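Local coordinates for protein putative hydrolase (Bacteroides ovatus, PDB 4HBS) that is probably a glycoside hydrolase-like enzyme built as a five-bladed beta-propeller, although its substrate and reaction are not established, at residues Y224-L238 with V248-Y262. Residues are numbered along the deposited sequence; the frame is centred on the assembly and turned at random.
Sequences YGDTMWEDEDGHIYL and VARTATRDLGSQWEY
Leu238 and Ala249 form an antiparallel hydrogen-bonded pair in the hairpin of strands 236-242 and 245-251, the middle of one blade of the five-bladed beta-propeller. Leu238 N to Ala249 O (2.8 Å) and the return bond from Ala249 N to Leu238 O zip the strands. Toward the hairpin's open end the ladder changes character: Thr251 N still gives to Ile236 O, but Ile236 N turns to the hydroxyl Thr251 OG1, 2.9 Å away, which itself donates to Thr253 O.

Polar side chains gather on the face carrying Tyr237 and Arg250. The Arg250 guanidinium lies flat on the His235 ring, planes 11° apart, while Arg250 CB sits over one face of the Tyr237 ring, toward its rim. An extended chain from CG to NE carries NH1 to Tyr237 OH (2.9 Å), and NE and NH2 both grip Glu261 OE2. His235 ND1 donates to Thr251 O, a bond that, with the stack, would help hold the ring's rotation. Farther along, Arg254 NH1 meets Asp231 O from above the carbonyl plane, opposite Gly234 N, tying down the Asp231 to Gly234 turn.

On the side of Leu238 and Ala249 the contact is largely apolar. Tyr224 receives the edge of Tyr262 on its ring face, centroids 5.2 Å apart, and touches Ala249 CB. Leu238 CD2 packs on Leu256 CD1, and Leu238 CD1 stands over the six-membered ring of Trp260, 3.5 Å from its centroid.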
loop_
_atom_site.group_PDB
_atom_site.type_symbol
_atom_site.label_atom_id
_atom_site.label_comp_id
_atom_site.label_asym_id
_atom_site.label_seq_id
_atom_site.Cartn_x
_atom_site.Cartn_y
_atom_site.Cartn_z
ATOM N N TYR A 224 5.348 7.617 -10.570
ATOM C CA TYR A 224 6.200 6.462 -10.901
ATOM C C TYR A 224 6.895 5.997 -9.645
ATOM O O TYR A 224 7.548 6.809 -8.985
ATOM C CB TYR A 224 7.237 6.793 -11.976
ATOM C CG TYR A 224 6.662 6.957 -13.361
ATOM C CD1 TYR A 224 6.278 5.853 -14.111
ATOM C CD2 TYR A 224 6.590 8.213 -13.965
ATOM C CE1 TYR A 224 5.808 5.991 -15.418
ATOM C CE2 TYR A 224 6.114 8.364 -15.266
ATOM C CZ TYR A 224 5.711 7.250 -15.987
ATOM O OH TYR A 224 5.262 7.366 -17.282
ATOM N N GLY A 225 6.680 4.739 -9.277
ATOM C CA GLY A 225 7.262 4.150 -8.079
ATOM C C GLY A 225 6.304 3.945 -6.919
ATOM O O GLY A 225 6.729 3.437 -5.873
ATOM N N ASP A 226 4.992 4.312 -7.079
ATOM C CA ASP A 226 3.983 4.072 -6.026
ATOM C C ASP A 226 3.975 2.569 -5.683
ATOM O O ASP A 226 3.771 2.199 -4.525
ATOM C CB ASP A 226 2.596 4.549 -6.463
ATOM C CG ASP A 226 2.396 6.055 -6.470
ATOM O OD1 ASP A 226 3.103 6.756 -5.711
ATOM O OD2 ASP A 226 1.521 6.533 -7.226
ATOM N N THR A 227 4.196 1.722 -6.717
ATOM C CA THR A 227 4.445 0.290 -6.619
ATOM C C THR A 227 5.756 0.068 -7.380
ATOM O O THR A 227 6.147 0.907 -8.204
ATOM C CB THR A 227 3.285 -0.562 -7.129
ATOM O OG1 THR A 227 3.238 -0.494 -8.552
ATOM C CG2 THR A 227 1.964 -0.165 -6.511
HETATM N N MSE A 228 6.436 -1.039 -7.088
HETATM C CA MSE A 228 7.722 -1.365 -7.684
HETATM C C MSE A 228 7.888 -2.834 -7.948
HETATM O O MSE A 228 7.136 -3.657 -7.426
HETATM C CB MSE A 228 8.820 -0.945 -6.721
HETATM C CG MSE A 228 9.396 0.385 -7.018
HETATM SE SE MSE A 228 10.434 1.130 -5.559
HETATM C CE MSE A 228 10.988 -0.306 -4.754
ATOM N N TRP A 229 8.920 -3.168 -8.724
ATOM C CA TRP A 229 9.315 -4.546 -8.973
ATOM C C TRP A 229 10.829 -4.604 -9.226
ATOM O O TRP A 229 11.289 -4.124 -10.259
ATOM C CB TRP A 229 8.536 -5.178 -10.136
ATOM C CG TRP A 229 9.114 -6.499 -10.527
ATOM C CD1 TRP A 229 9.873 -6.761 -11.628
ATOM C CD2 TRP A 229 9.242 -7.644 -9.675
ATOM N NE1 TRP A 229 10.403 -8.026 -11.546
ATOM C CE2 TRP A 229 10.001 -8.603 -10.374
ATOM C CE3 TRP A 229 8.744 -7.973 -8.405
ATOM C CZ2 TRP A 229 10.246 -9.875 -9.864
ATOM C CZ3 TRP A 229 8.989 -9.238 -7.902
ATOM C CH2 TRP A 229 9.765 -10.158 -8.611
ATOM N N GLU A 230 11.597 -5.182 -8.290
ATOM C CA GLU A 230 13.041 -5.340 -8.446
ATOM C C GLU A 230 13.251 -6.614 -9.274
ATOM O O GLU A 230 13.004 -7.709 -8.772
ATOM C CB GLU A 230 13.729 -5.392 -7.065
ATOM C CG GLU A 230 15.251 -5.340 -7.118
ATOM C CD GLU A 230 15.924 -4.719 -5.906
ATOM O OE1 GLU A 230 15.391 -4.873 -4.781
ATOM O OE2 GLU A 230 16.979 -4.066 -6.081
ATOM N N ASP A 231 13.617 -6.461 -10.567
ATOM C CA ASP A 231 13.766 -7.584 -11.507
ATOM C C ASP A 231 15.183 -8.164 -11.543
ATOM O O ASP A 231 16.147 -7.478 -11.223
ATOM C CB ASP A 231 13.389 -7.112 -12.925
ATOM C CG ASP A 231 13.167 -8.235 -13.916
ATOM O OD1 ASP A 231 12.092 -8.842 -13.884
ATOM O OD2 ASP A 231 14.110 -8.562 -14.662
ATOM N N GLU A 232 15.297 -9.431 -11.995
ATOM C CA GLU A 232 16.567 -10.144 -12.186
ATOM C C GLU A 232 17.543 -9.376 -13.092
ATOM O O GLU A 232 18.759 -9.563 -12.961
ATOM C CB GLU A 232 16.331 -11.524 -12.851
ATOM C CG GLU A 232 15.676 -12.593 -11.994
ATOM C CD GLU A 232 15.443 -13.886 -12.760
ATOM O OE1 GLU A 232 16.423 -14.427 -13.327
ATOM O OE2 GLU A 232 14.278 -14.347 -12.816
ATOM N N ASP A 233 17.018 -8.544 -14.042
ATOM C CA ASP A 233 17.855 -7.802 -15.000
ATOM C C ASP A 233 18.525 -6.504 -14.436
ATOM O O ASP A 233 19.010 -5.694 -15.232
ATOM C CB ASP A 233 17.068 -7.481 -16.296
ATOM C CG ASP A 233 15.885 -6.538 -16.188
ATOM O OD1 ASP A 233 15.815 -5.772 -15.196
ATOM O OD2 ASP A 233 15.021 -6.578 -17.084
ATOM N N GLY A 234 18.573 -6.331 -13.108
ATOM C CA GLY A 234 19.239 -5.190 -12.492
ATOM C C GLY A 234 18.507 -3.865 -12.507
ATOM O O GLY A 234 19.100 -2.864 -12.118
ATOM N N HIS A 235 17.226 -3.827 -12.932
ATOM C CA HIS A 235 16.424 -2.596 -12.931
ATOM C C HIS A 235 15.289 -2.719 -11.949
ATOM O O HIS A 235 14.692 -3.801 -11.835
ATOM C CB HIS A 235 15.807 -2.314 -14.309
ATOM C CG HIS A 235 16.767 -2.225 -15.446
ATOM N ND1 HIS A 235 17.707 -1.227 -15.510
ATOM C CD2 HIS A 235 16.799 -2.931 -16.599
ATOM C CE1 HIS A 235 18.344 -1.404 -16.654
ATOM N NE2 HIS A 235 17.827 -2.420 -17.345
ATOM N N ILE A 236 14.944 -1.609 -11.278
ATOM C CA ILE A 236 13.785 -1.549 -10.408
ATOM C C ILE A 236 12.704 -0.967 -11.261
ATOM O O ILE A 236 12.854 0.158 -11.713
ATOM C CB ILE A 236 14.019 -0.711 -9.130
ATOM C CG1 ILE A 236 15.171 -1.248 -8.309
ATOM C CG2 ILE A 236 12.753 -0.670 -8.291
ATOM C CD1 ILE A 236 15.795 -0.187 -7.419
ATOM N N TYR A 237 11.638 -1.711 -11.524
ATOM C CA TYR A 237 10.535 -1.200 -12.330
ATOM C C TYR A 237 9.634 -0.387 -11.425
ATOM O O TYR A 237 9.402 -0.785 -10.290
ATOM C CB TYR A 237 9.805 -2.332 -13.054
ATOM C CG TYR A 237 10.650 -2.840 -14.199
ATOM C CD1 TYR A 237 11.683 -3.745 -13.977
ATOM C CD2 TYR A 237 10.554 -2.272 -15.466
ATOM C CE1 TYR A 237 12.556 -4.119 -14.997
ATOM C CE2 TYR A 237 11.413 -2.645 -16.495
ATOM C CZ TYR A 237 12.424 -3.558 -16.253
ATOM O OH TYR A 237 13.244 -3.957 -17.280
ATOM N N LEU A 238 9.237 0.809 -11.894
ATOM C CA LEU A 238 8.437 1.800 -11.172
ATOM C C LEU A 238 7.138 2.023 -11.937
ATOM O O LEU A 238 7.202 2.425 -13.097
ATOM C CB LEU A 238 9.238 3.115 -11.084
ATOM C CG LEU A 238 10.720 2.996 -10.761
ATOM C CD1 LEU A 238 11.470 4.165 -11.324
ATOM C CD2 LEU A 238 10.931 2.870 -9.289
ATOM N N VAL A 248 4.848 2.661 -17.031
ATOM C CA VAL A 248 6.013 2.127 -16.316
ATOM C C VAL A 248 7.314 2.915 -16.639
ATOM O O VAL A 248 7.504 3.419 -17.754
ATOM C CB VAL A 248 6.190 0.611 -16.628
ATOM C CG1 VAL A 248 6.488 0.371 -18.108
ATOM C CG2 VAL A 248 7.267 -0.029 -15.750
ATOM N N ALA A 249 8.189 3.003 -15.624
ATOM C CA ALA A 249 9.528 3.588 -15.695
ATOM C C ALA A 249 10.478 2.621 -15.016
ATOM O O ALA A 249 10.001 1.657 -14.416
ATOM C CB ALA A 249 9.560 4.941 -15.006
ATOM N N ARG A 250 11.797 2.833 -15.096
ATOM C CA ARG A 250 12.728 1.930 -14.416
ATOM C C ARG A 250 14.047 2.623 -14.091
ATOM O O ARG A 250 14.451 3.554 -14.783
ATOM C CB ARG A 250 12.977 0.631 -15.234
ATOM C CG ARG A 250 14.033 0.740 -16.340
ATOM C CD ARG A 250 14.048 -0.485 -17.232
ATOM N NE ARG A 250 14.909 -0.309 -18.411
ATOM C CZ ARG A 250 14.998 -1.168 -19.430
ATOM N NH1 ARG A 250 14.289 -2.293 -19.429
ATOM N NH2 ARG A 250 15.796 -0.905 -20.460
ATOM N N THR A 251 14.732 2.114 -13.065
ATOM C CA THR A 251 16.023 2.629 -12.609
ATOM C C THR A 251 17.140 1.954 -13.390
ATOM O O THR A 251 16.990 0.803 -13.797
ATOM C CB THR A 251 16.164 2.375 -11.107
ATOM O OG1 THR A 251 16.246 0.966 -10.871
ATOM C CG2 THR A 251 15.013 2.969 -10.314
ATOM N N ALA A 252 18.255 2.650 -13.600
ATOM C CA ALA A 252 19.384 2.090 -14.346
ATOM C C ALA A 252 20.028 0.901 -13.610
ATOM O O ALA A 252 20.370 -0.101 -14.242
ATOM C CB ALA A 252 20.423 3.162 -14.596
ATOM N N THR A 253 20.189 1.016 -12.284
ATOM C CA THR A 253 20.787 -0.024 -11.436
ATOM C C THR A 253 19.822 -0.317 -10.265
ATOM O O THR A 253 18.693 0.193 -10.256
ATOM C CB THR A 253 22.171 0.446 -10.953
ATOM O OG1 THR A 253 22.018 1.375 -9.882
ATOM C CG2 THR A 253 23.001 1.083 -12.063
ATOM N N ARG A 254 20.265 -1.119 -9.266
ATOM C CA ARG A 254 19.428 -1.425 -8.091
ATOM C C ARG A 254 19.375 -0.236 -7.097
ATOM O O ARG A 254 18.647 -0.323 -6.109
ATOM C CB ARG A 254 19.895 -2.707 -7.393
ATOM C CG ARG A 254 19.656 -3.930 -8.256
ATOM C CD ARG A 254 19.945 -5.224 -7.528
ATOM N NE ARG A 254 20.149 -6.344 -8.458
ATOM C CZ ARG A 254 19.182 -7.006 -9.099
ATOM N NH1 ARG A 254 17.903 -6.668 -8.933
ATOM N NH2 ARG A 254 19.487 -8.007 -9.919
ATOM N N ASP A 255 20.141 0.866 -7.357
ATOM C CA ASP A 255 20.065 2.091 -6.557
ATOM C C ASP A 255 18.796 2.832 -6.999
ATOM O O ASP A 255 18.670 3.180 -8.173
ATOM C CB ASP A 255 21.329 2.978 -6.755
ATOM C CG ASP A 255 21.492 4.136 -5.772
ATOM O OD1 ASP A 255 20.482 4.542 -5.159
ATOM O OD2 ASP A 255 22.627 4.666 -5.652
ATOM N N LEU A 256 17.852 3.061 -6.088
ATOM C CA LEU A 256 16.626 3.787 -6.419
ATOM C C LEU A 256 16.961 5.210 -6.948
ATOM O O LEU A 256 16.246 5.721 -7.810
ATOM C CB LEU A 256 15.700 3.850 -5.180
ATOM C CG LEU A 256 14.264 4.332 -5.359
ATOM C CD1 LEU A 256 13.581 3.647 -6.534
ATOM C CD2 LEU A 256 13.477 4.064 -4.105
ATOM N N GLY A 257 18.078 5.789 -6.483
ATOM C CA GLY A 257 18.547 7.097 -6.932
ATOM C C GLY A 257 19.220 7.142 -8.300
ATOM O O GLY A 257 19.649 8.222 -8.719
ATOM N N SER A 258 19.328 5.977 -9.027
ATOM C CA SER A 258 19.905 5.896 -10.386
ATOM C C SER A 258 19.129 6.727 -11.364
ATOM O O SER A 258 18.021 7.154 -11.048
ATOM C CB SER A 258 19.852 4.465 -10.909
ATOM O OG SER A 258 20.313 3.503 -9.989
ATOM N N GLN A 259 19.643 6.867 -12.594
ATOM C CA GLN A 259 18.927 7.589 -13.642
ATOM C C GLN A 259 17.672 6.811 -14.023
ATOM O O GLN A 259 17.720 5.587 -14.188
ATOM C CB GLN A 259 19.815 7.815 -14.878
ATOM C CG GLN A 259 19.082 8.465 -16.053
ATOM C CD GLN A 259 19.978 9.376 -16.850
ATOM O OE1 GLN A 259 20.852 8.919 -17.591
ATOM N NE2 GLN A 259 19.799 10.691 -16.707
ATOM N N TRP A 260 16.546 7.518 -14.120
ATOM C CA TRP A 260 15.278 6.910 -14.495
ATOM C C TRP A 260 15.078 7.029 -15.986
ATOM O O TRP A 260 15.506 8.019 -16.589
ATOM C CB TRP A 260 14.103 7.587 -13.769
ATOM C CG TRP A 260 13.953 7.219 -12.329
ATOM C CD1 TRP A 260 14.900 6.683 -11.507
ATOM C CD2 TRP A 260 12.798 7.441 -11.519
ATOM N NE1 TRP A 260 14.385 6.507 -10.245
ATOM C CE2 TRP A 260 13.094 6.962 -10.224
ATOM C CE3 TRP A 260 11.531 7.993 -11.762
ATOM C CZ2 TRP A 260 12.159 6.990 -9.187
ATOM C CZ3 TRP A 260 10.611 8.024 -10.733
ATOM C CH2 TRP A 260 10.941 7.566 -9.452
ATOM N N GLU A 261 14.444 6.014 -16.584
ATOM C CA GLU A 261 14.058 6.029 -17.989
ATOM C C GLU A 261 12.632 5.520 -18.055
ATOM O O GLU A 261 12.248 4.644 -17.282
ATOM C CB GLU A 261 15.019 5.276 -18.902
ATOM C CG GLU A 261 15.392 3.883 -18.459
ATOM C CD GLU A 261 16.238 3.136 -19.474
ATOM O OE1 GLU A 261 16.771 3.782 -20.408
ATOM O OE2 GLU A 261 16.361 1.898 -19.337
ATOM N N TYR A 262 11.832 6.135 -18.918
ATOM C CA TYR A 262 10.397 5.932 -19.013
ATOM C C TYR A 262 10.012 5.208 -20.283
ATOM O O TYR A 262 10.468 5.584 -21.359
ATOM C CB TYR A 262 9.706 7.320 -18.958
ATOM C CG TYR A 262 10.172 8.154 -17.780
ATOM C CD1 TYR A 262 11.320 8.936 -17.865
ATOM C CD2 TYR A 262 9.516 8.095 -16.557
ATOM C CE1 TYR A 262 11.806 9.633 -16.760
ATOM C CE2 TYR A 262 9.979 8.807 -15.449
ATOM C CZ TYR A 262 11.117 9.590 -15.561
ATOM O OH TYR A 262 11.607 10.300 -14.491
#